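NAD-dependent aldehyde dehydrogenase (Sinorhizobium meliloti, PDB 3U4J) probably oxidises aldehydes to carboxylic acids with NAD or NADP as the acceptor. Local coordinates at residues C303-G307 against G429-S433; I449-R453 against I468-K472; K115-R121 against P336-K342. One frame throughout, in Å; residues are numbered along the deposited sequence.

Interaction 1. Residues C303-G307 against G429-S433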
loop_
_atom_site.group_PDB
_atom_site.type_symbol
_atom_site.label_atom_id
_atom_site.label_comp_id
_atom_site.label_asym_id
_atom_site.label_seq_id
_atom_site.Cartn_x
_atom_site.Cartn_y
_atom_site.Cartn_z
ATOM N N CYS A 303 19.290 27.494 -4.886
ATOM C CA CYS A 303 18.306 26.400 -5.001
ATOM C C CYS A 303 19.045 25.080 -4.906
ATOM O O CYS A 303 19.983 24.812 -5.683
ATOM C CB CYS A 303 17.552 26.500 -6.340
ATOM S SG CYS A 303 16.385 25.143 -6.570
ATOM N N CYS A 304 18.636 24.255 -3.940
ATOM C CA CYS A 304 19.277 22.964 -3.705
ATOM C C CYS A 304 19.129 21.978 -4.884
ATOM O O CYS A 304 19.997 21.129 -5.087
ATOM C CB CYS A 304 18.719 22.351 -2.411
ATOM S SG CYS A 304 19.183 23.433 -0.976
ATOM N N ILE A 305 18.031 22.100 -5.630
ATOM C CA ILE A 305 17.776 21.264 -6.819
ATOM C C ILE A 305 18.176 21.964 -8.137
ATOM O O ILE A 305 17.719 21.592 -9.208
ATOM C CB ILE A 305 16.294 20.766 -6.877
ATOM C CG1 ILE A 305 15.281 21.935 -6.900
ATOM C CG2 ILE A 305 16.029 19.823 -5.696
ATOM C CD1 ILE A 305 13.849 21.536 -7.287
ATOM N N SER A 306 19.016 22.993 -8.033
ATOM C CA SER A 306 19.530 23.706 -9.195
ATOM C C SER A 306 20.303 22.736 -10.090
ATOM O O SER A 306 21.009 21.846 -9.589
ATOM C CB SER A 306 20.489 24.795 -8.716
ATOM O OG SER A 306 20.980 25.537 -9.808
ATOM N N GLY A 307 20.150 22.900 -11.402
ATOM C CA GLY A 307 21.031 22.244 -12.354
ATOM C C GLY A 307 22.312 23.069 -12.484
ATOM O O GLY A 307 22.479 23.849 -13.433
ATOM N N GLY A 429 23.667 14.223 -3.698
ATOM C CA GLY A 429 22.754 13.264 -4.319
ATOM C C GLY A 429 21.322 13.740 -4.256
ATOM O O GLY A 429 20.402 12.936 -4.026
ATOM N N LEU A 430 21.112 15.031 -4.473
ATOM C CA LEU A 430 19.762 15.565 -4.304
ATOM C C LEU A 430 18.935 15.430 -5.579
ATOM O O LEU A 430 17.871 14.800 -5.566
ATOM C CB LEU A 430 19.756 17.021 -3.803
ATOM C CG LEU A 430 18.358 17.530 -3.398
ATOM C CD1 LEU A 430 17.659 16.598 -2.384
ATOM C CD2 LEU A 430 18.415 18.971 -2.825
ATOM N N SER A 431 19.410 16.027 -6.671
ATOM C CA SER A 431 18.631 16.031 -7.890
ATOM C C SER A 431 19.449 15.715 -9.148
ATOM O O SER A 431 20.680 15.746 -9.124
ATOM C CB SER A 431 17.948 17.392 -8.046
ATOM O OG SER A 431 18.878 18.378 -8.457
ATOM N N ALA A 432 18.753 15.453 -10.255
ATOM C CA ALA A 432 19.403 15.232 -11.553
ATOM C C ALA A 432 18.330 15.241 -12.617
ATOM O O ALA A 432 17.200 14.839 -12.355
ATOM C CB ALA A 432 20.140 13.878 -11.564
ATOM N N SER A 433 18.678 15.724 -13.808
ATOM C CA SER A 433 17.807 15.632 -14.960
ATOM C C SER A 433 18.532 14.946 -16.103
ATOM O O SER A 433 19.720 15.179 -16.297
ATOM C CB SER A 433 17.443 17.018 -15.476
ATOM O OG SER A 433 16.566 17.677 -14.597
HETATM O O HOH W 1 21.113 18.973 -6.610
HETATM O O HOH W 2 19.728 19.043 -10.781
#
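In the alpha/beta catalytic domain of the aldehyde dehydrogenase fold, the turn leading into strand 307-313 meets the start of strand 431-435, the two strands on either side of 275-279. Cys303 opens a type I beta turn that ends at Ser306, closed by Ser306 N donating to Cys303 O at 3.1 Å. In this family the cysteine-bearing loop before this strand generally holds the catalytic nucleophile. Cys304 supplies an apolar touch, its CB lying 3.4 Å from CD2 of Leu430, whose CA-to-CB bond points toward the turn. Next along the chain, Ile305 CG2 approaches the same Leu430 CD2 at 3.8 Å, so that one leucine methyl serves two consecutive turn residues. The end of Ile305 leads away from 429-433, and the side chain also touches Arg453 and Trp455 of strand 453-456. At the backbone, CA of Ile305 is 3.5 Å from Ser431 OG, the hydroxyl around which the polar half of the contact is organised. Ser306 turns its own side chain away to hydrogen-bond with Gly295 O, leaving its carbonyl to face the strand; Gly307 then continues into strand 307-313, with a backbone bond to Gly295. Direct polar contact amounts to one weak hydrogen bond, Ser431 OG to Ile305 O at 3.5 Å, whose proton has another acceptor within reach, and water does most of the joining. One molecule donates to Cys304 O at 2.9 Å and hydrogen-bonds Ser431 OG at 3.0 Å. The second lies 2.6 Å from Ser431 OG and donates a weak bond to Ser306 O at 3.3 Å.

Interaction 2. Residues I449-R453 against I468-K472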
loop_
_atom_site.group_PDB
_atom_site.type_symbol
_atom_site.label_atom_id
_atom_site.label_comp_id
_atom_site.label_asym_id
_atom_site.label_seq_id
_atom_site.Cartn_x
_atom_site.Cartn_y
_atom_site.Cartn_z
ATOM N N ILE A 449 21.650 7.010 -11.836
ATOM C CA ILE A 449 22.138 8.220 -11.140
ATOM C C ILE A 449 21.674 8.171 -9.678
ATOM O O ILE A 449 20.496 7.918 -9.408
ATOM C CB ILE A 449 21.694 9.511 -11.850
ATOM C CG1 ILE A 449 22.418 9.602 -13.204
ATOM C CG2 ILE A 449 21.992 10.749 -10.990
ATOM C CD1 ILE A 449 21.875 10.695 -14.141
ATOM N N ARG A 450 22.613 8.369 -8.746
ATOM C CA ARG A 450 22.312 8.272 -7.311
ATOM C C ARG A 450 21.795 9.587 -6.737
ATOM O O ARG A 450 22.516 10.313 -6.055
ATOM C CB ARG A 450 23.534 7.741 -6.554
ATOM C CG ARG A 450 23.853 6.315 -6.971
ATOM C CD ARG A 450 25.243 5.927 -6.541
ATOM N NE ARG A 450 25.543 4.527 -6.872
ATOM C CZ ARG A 450 26.608 3.873 -6.403
ATOM N NH1 ARG A 450 27.460 4.505 -5.588
ATOM N NH2 ARG A 450 26.815 2.599 -6.731
ATOM N N ALA A 451 20.544 9.903 -7.058
ATOM C CA ALA A 451 19.911 11.141 -6.613
ATOM C C ALA A 451 18.429 10.859 -6.375
ATOM O O ALA A 451 17.842 10.038 -7.074
ATOM C CB ALA A 451 20.070 12.232 -7.650
ATOM N N GLY A 452 17.848 11.513 -5.371
ATOM C CA GLY A 452 16.455 11.235 -4.945
ATOM C C GLY A 452 15.369 11.941 -5.716
ATOM O O GLY A 452 14.237 11.455 -5.771
ATOM N N ARG A 453 15.693 13.090 -6.312
ATOM C CA ARG A 453 14.708 13.900 -7.024
ATOM C C ARG A 453 15.187 13.953 -8.468
ATOM O O ARG A 453 16.177 14.641 -8.774
ATOM C CB ARG A 453 14.611 15.320 -6.427
ATOM C CG ARG A 453 14.206 15.345 -4.947
ATOM C CD ARG A 453 14.225 16.753 -4.357
ATOM N NE ARG A 453 13.116 17.604 -4.859
ATOM C CZ ARG A 453 12.768 18.770 -4.301
ATOM N NH1 ARG A 453 13.388 19.179 -3.197
ATOM N NH2 ARG A 453 11.771 19.505 -4.797
ATOM N N ILE A 468 10.079 13.664 -2.058
ATOM C CA ILE A 468 11.319 14.386 -2.321
ATOM C C ILE A 468 12.339 14.060 -1.225
ATOM O O ILE A 468 11.996 13.872 -0.039
ATOM C CB ILE A 468 11.107 15.950 -2.481
ATOM C CG1 ILE A 468 10.697 16.616 -1.163
ATOM C CG2 ILE A 468 10.086 16.281 -3.644
ATOM C CD1 ILE A 468 10.579 18.167 -1.205
ATOM N N GLY A 469 13.609 14.037 -1.610
ATOM C CA GLY A 469 14.668 13.929 -0.607
ATOM C C GLY A 469 15.940 13.514 -1.330
ATOM O O GLY A 469 15.897 13.309 -2.534
ATOM N N GLY A 470 17.050 13.382 -0.604
ATOM C CA GLY A 470 18.343 13.098 -1.244
ATOM C C GLY A 470 18.986 11.759 -0.927
ATOM O O GLY A 470 18.586 11.050 0.008
ATOM N N TYR A 471 19.966 11.405 -1.746
ATOM C CA TYR A 471 20.868 10.296 -1.450
ATOM C C TYR A 471 22.103 10.940 -0.865
ATOM O O TYR A 471 22.255 12.170 -0.960
ATOM C CB TYR A 471 21.281 9.618 -2.761
ATOM C CG TYR A 471 20.281 8.657 -3.420
ATOM C CD1 TYR A 471 20.729 7.446 -3.968
ATOM C CD2 TYR A 471 18.918 8.961 -3.520
ATOM C CE1 TYR A 471 19.844 6.561 -4.604
ATOM C CE2 TYR A 471 18.013 8.069 -4.155
ATOM C CZ TYR A 471 18.499 6.880 -4.676
ATOM O OH TYR A 471 17.645 6.006 -5.284
ATOM N N LYS A 472 22.990 10.118 -0.294
ATOM C CA LYS A 472 24.346 10.526 0.084
ATOM C C LYS A 472 24.290 11.709 1.051
ATOM O O LYS A 472 23.474 11.697 1.956
ATOM C CB LYS A 472 25.174 10.838 -1.183
ATOM C CG LYS A 472 25.355 9.572 -2.055
ATOM C CD LYS A 472 26.584 9.711 -2.934
ATOM C CE LYS A 472 26.211 9.779 -4.353
ATOM N NZ LYS A 472 27.389 10.078 -5.212
HETATM O O HOH W 3 28.175 7.620 -5.982
#
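Tyr471, Arg453 and Arg450 dominate this contact between two loops that run roughly antiparallel, their end-to-end directions 157° apart, yet share no hydrogen bond. The ring of Tyr471 lies with one face over the peptide joining Arg450 to Ala451; its CD2 comes within 3.5 Å of Ala451 C and 3.3 Å of Gly452 N. Its hydroxyl reaches beyond the pair to hydrogen-bond Glu160 of the second subunit. At the other end, Arg453 points toward segment 468-472: its NE lies 3.5 Å from Ile468 CG2, which sits over one face of the guanidinium, and its CG is 3.6 Å from Gly469 O. Arg450, the centre of an inverse gamma turn, packs its CB 3.8 Å from Tyr471 CD1 and 4.0 Å from Lys472 CE. A water ties the two cationic ends, accepting from Arg450 NH1 at 3.2 Å and from Lys472 NZ at 2.7 Å; Arg450 also forms a salt bridge with Asp75 of the second subunit, and Lys472 NZ bonds Thr426 O. Between these side chains the backbones come very close. Gly452 CA makes a CA-H...O contact of 3.2 Å with Gly469 O, and a CB on Gly452 would collide with that same oxygen. Segment 449-453 follows helix 439-448 and enters strand 453-456, which pairs with strand 431-435; at Arg453 a parallel beta ladder continues the sheet into the second subunit. Segment 468-472 belongs to the loop leading from strand 453-456 to strand 475-476.

Interaction 3. Residues K115-R121 against P336-K342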
loop_
_atom_site.group_PDB
_atom_site.type_symbol
_atom_site.label_atom_id
_atom_site.label_comp_id
_atom_site.label_asym_id
_atom_site.label_seq_id
_atom_site.Cartn_x
_atom_site.Cartn_y
_atom_site.Cartn_z
ATOM N N LYS A 115 12.960 37.595 -4.394
ATOM C CA LYS A 115 12.361 36.695 -5.362
ATOM C C LYS A 115 11.495 37.519 -6.301
ATOM O O LYS A 115 10.725 38.371 -5.844
ATOM C CB LYS A 115 11.464 35.725 -4.578
ATOM C CG LYS A 115 11.065 34.435 -5.224
ATOM C CD LYS A 115 10.161 33.651 -4.241
ATOM C CE LYS A 115 10.969 32.963 -3.137
ATOM N NZ LYS A 115 11.739 31.796 -3.655
ATOM N N PRO A 116 11.617 37.288 -7.621
ATOM C CA PRO A 116 10.736 37.972 -8.570
ATOM C C PRO A 116 9.260 37.778 -8.188
ATOM O O PRO A 116 8.856 36.663 -7.864
ATOM C CB PRO A 116 11.034 37.256 -9.885
ATOM C CG PRO A 116 12.433 36.774 -9.736
ATOM C CD PRO A 116 12.545 36.366 -8.289
ATOM N N ILE A 117 8.480 38.858 -8.246
ATOM C CA ILE A 117 7.086 38.847 -7.773
ATOM C C ILE A 117 6.173 37.839 -8.510
ATOM O O ILE A 117 5.305 37.197 -7.903
ATOM C CB ILE A 117 6.454 40.256 -7.732
ATOM C CG1 ILE A 117 5.075 40.179 -7.046
ATOM C CG2 ILE A 117 6.364 40.885 -9.141
ATOM C CD1 ILE A 117 5.150 40.186 -5.534
ATOM N N ALA A 118 6.408 37.670 -9.803
ATOM C CA ALA A 118 5.640 36.695 -10.568
ATOM C C ALA A 118 5.976 35.281 -10.098
ATOM O O ALA A 118 5.084 34.448 -10.001
ATOM C CB ALA A 118 5.894 36.861 -12.094
ATOM N N GLN A 119 7.251 35.007 -9.816
ATOM C CA GLN A 119 7.635 33.713 -9.252
ATOM C C GLN A 119 7.042 33.542 -7.842
ATOM O O GLN A 119 6.489 32.486 -7.515
ATOM C CB GLN A 119 9.149 33.552 -9.200
ATOM C CG GLN A 119 9.634 32.283 -8.496
ATOM C CD GLN A 119 11.121 32.331 -8.204
ATOM O OE1 GLN A 119 11.862 33.069 -8.862
ATOM N NE2 GLN A 119 11.568 31.549 -7.232
ATOM N N ALA A 120 7.178 34.574 -7.010
ATOM C CA ALA A 120 6.633 34.518 -5.649
ATOM C C ALA A 120 5.144 34.209 -5.701
ATOM O O ALA A 120 4.684 33.355 -4.977
ATOM C CB ALA A 120 6.893 35.798 -4.892
ATOM N N ARG A 121 4.411 34.875 -6.585
ATOM C CA ARG A 121 2.965 34.679 -6.681
ATOM C C ARG A 121 2.645 33.220 -7.021
ATOM O O ARG A 121 1.769 32.623 -6.393
ATOM C CB ARG A 121 2.362 35.638 -7.718
ATOM C CG ARG A 121 0.855 35.542 -7.911
ATOM C CD ARG A 121 0.369 36.470 -9.067
ATOM N NE ARG A 121 0.630 37.873 -8.732
ATOM C CZ ARG A 121 1.559 38.641 -9.290
ATOM N NH1 ARG A 121 2.325 38.195 -10.280
ATOM N NH2 ARG A 121 1.694 39.886 -8.874
ATOM N N PRO A 336 12.985 42.807 -8.189
ATOM C CA PRO A 336 12.009 41.757 -7.859
ATOM C C PRO A 336 10.550 42.203 -7.931
ATOM O O PRO A 336 9.673 41.359 -8.079
ATOM C CB PRO A 336 12.400 41.318 -6.446
ATOM C CG PRO A 336 13.866 41.734 -6.301
ATOM C CD PRO A 336 13.969 43.009 -7.107
ATOM N N LEU A 337 10.283 43.508 -7.857
ATOM C CA LEU A 337 8.907 44.011 -7.857
ATOM C C LEU A 337 8.356 44.185 -9.258
ATOM O O LEU A 337 7.159 44.439 -9.421
ATOM C CB LEU A 337 8.805 45.347 -7.105
ATOM C CG LEU A 337 9.100 45.264 -5.605
ATOM C CD1 LEU A 337 8.887 46.633 -4.953
ATOM C CD2 LEU A 337 8.185 44.203 -4.961
ATOM N N ASN A 338 9.225 44.064 -10.268
ATOM C CA ASN A 338 8.763 44.158 -11.661
ATOM C C ASN A 338 8.203 42.823 -12.144
ATOM O O ASN A 338 8.841 41.788 -11.984
ATOM C CB ASN A 338 9.905 44.608 -12.570
ATOM C CG ASN A 338 9.405 45.136 -13.893
ATOM O OD1 ASN A 338 8.708 44.429 -14.631
ATOM N ND2 ASN A 338 9.770 46.385 -14.213
ATOM N N GLU A 339 7.020 42.855 -12.744
ATOM C CA GLU A 339 6.333 41.638 -13.213
ATOM C C GLU A 339 7.089 40.913 -14.333
ATOM O O GLU A 339 6.899 39.723 -14.521
ATOM C CB GLU A 339 4.910 41.973 -13.699
ATOM C CG GLU A 339 3.948 42.418 -12.570
ATOM C CD GLU A 339 3.539 41.277 -11.646
ATOM O OE1 GLU A 339 3.640 40.078 -12.041
ATOM O OE2 GLU A 339 3.095 41.572 -10.521
ATOM N N ARG A 340 7.943 41.639 -15.059
ATOM C CA ARG A 340 8.739 41.066 -16.158
ATOM C C ARG A 340 9.980 40.321 -15.671
ATOM O O ARG A 340 10.544 39.502 -16.397
ATOM C CB ARG A 340 9.163 42.167 -17.162
ATOM C CG ARG A 340 7.992 42.873 -17.846
ATOM C CD ARG A 340 8.406 44.001 -18.866
ATOM N NE ARG A 340 9.812 44.445 -18.817
ATOM C CZ ARG A 340 10.243 45.627 -18.366
ATOM N NH1 ARG A 340 9.405 46.549 -17.879
ATOM N NH2 ARG A 340 11.534 45.895 -18.396
ATOM N N THR A 341 10.408 40.590 -14.441
ATOM C CA THR A 341 11.649 40.004 -13.920
ATOM C C THR A 341 11.547 38.481 -13.787
ATOM O O THR A 341 10.554 37.967 -13.246
ATOM C CB THR A 341 12.012 40.640 -12.556
ATOM O OG1 THR A 341 12.166 42.055 -12.733
ATOM C CG2 THR A 341 13.327 40.056 -12.010
ATOM N N LYS A 342 12.571 37.778 -14.254
ATOM C CA LYS A 342 12.599 36.313 -14.186
ATOM C C LYS A 342 13.615 35.837 -13.157
ATOM O O LYS A 342 13.522 34.725 -12.658
ATOM C CB LYS A 342 12.932 35.700 -15.567
ATOM C CG LYS A 342 11.879 35.947 -16.659
ATOM C CD LYS A 342 10.542 35.220 -16.411
ATOM C CE LYS A 342 10.619 33.717 -16.684
ATOM N NZ LYS A 342 11.307 33.470 -17.997
HETATM O O HOH W 4 8.483 39.033 -11.468
HETATM O O HOH W 5 13.812 33.057 -10.564
#
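A two-pronged salt bridge holds the outer edge of this contact: Arg121 NH1 donates to Glu339 OE1 at 2.9 Å and Arg121 NH2 to Glu339 OE2 at 2.7 Å. The same arginine has a second acidic partner, since its NE bridges to Glu103. Deeper in, Ile117 N donates to Pro336 O at 2.8 Å. Pro116 occupies the N-cap position, so the loop carbonyl satisfies an amide in the first helical turn. The next amide is met through water: one molecule accepts from Ala118 N at 3.0 Å and donates to Asn338 O at 2.8 Å and Thr341 O at 2.9 Å. Another donates to Gln119 OE1 at 2.6 Å and Lys342 O at 2.7 Å, while Gln119 NE2 hydrogen-bonds Glu123. Inward-facing carbonyls are presented by a type I beta turn from Asn338 to Thr341, reinforced by an Asx turn in which Arg340 N donates to Asn338 OD1 at 2.9 Å. Around these bonds the segments pack closely. Pro116 CB lies 3.5 Å from Thr341 O and Pro116 CG 4.1 Å from Thr341 CG2, and Ile117 CG2 comes within 3.7 Å of Leu337 O. The loop 336-342, between strand 333-334 and helix 349-364, therefore fastens to the start of helix 117-138, consistent with a junction between the catalytic and cofactor-binding domains of this family. The side chain of Leu337 lies about 4 Å from that of Leu17, a calcium ligand, but about 10 Å from the ion itself; Leu337 and Pro336 also touch helix 102-113, while Asn338, Arg340 and Thr341 pack on Ile8 of strand 7-8.

Overall arrangement
From the N terminus, the start of helix 117-138 comes first, and interaction 3 closes a long loop when 336-342 returns to it. Before that closure, 303-307 has already opened interaction 1, which closes at 429-433; interactions 1 and 3 therefore cross. Interaction 2 follows in series, closing the short excursion from 449-453 to 468-472. Interactions 1 and 2, centred 9 Å apart, touch: Gly429 O lies 2.8 Å from Tyr471 N, a probable hydrogen bond. They join the starts of strands 307-313, 431-435 and 453-456, and interaction 2 also borders the second subunit. Interaction 3, its centre about 29 Å from that of interaction 2, separately joins helix 117-138 to the loop before helix 349-364.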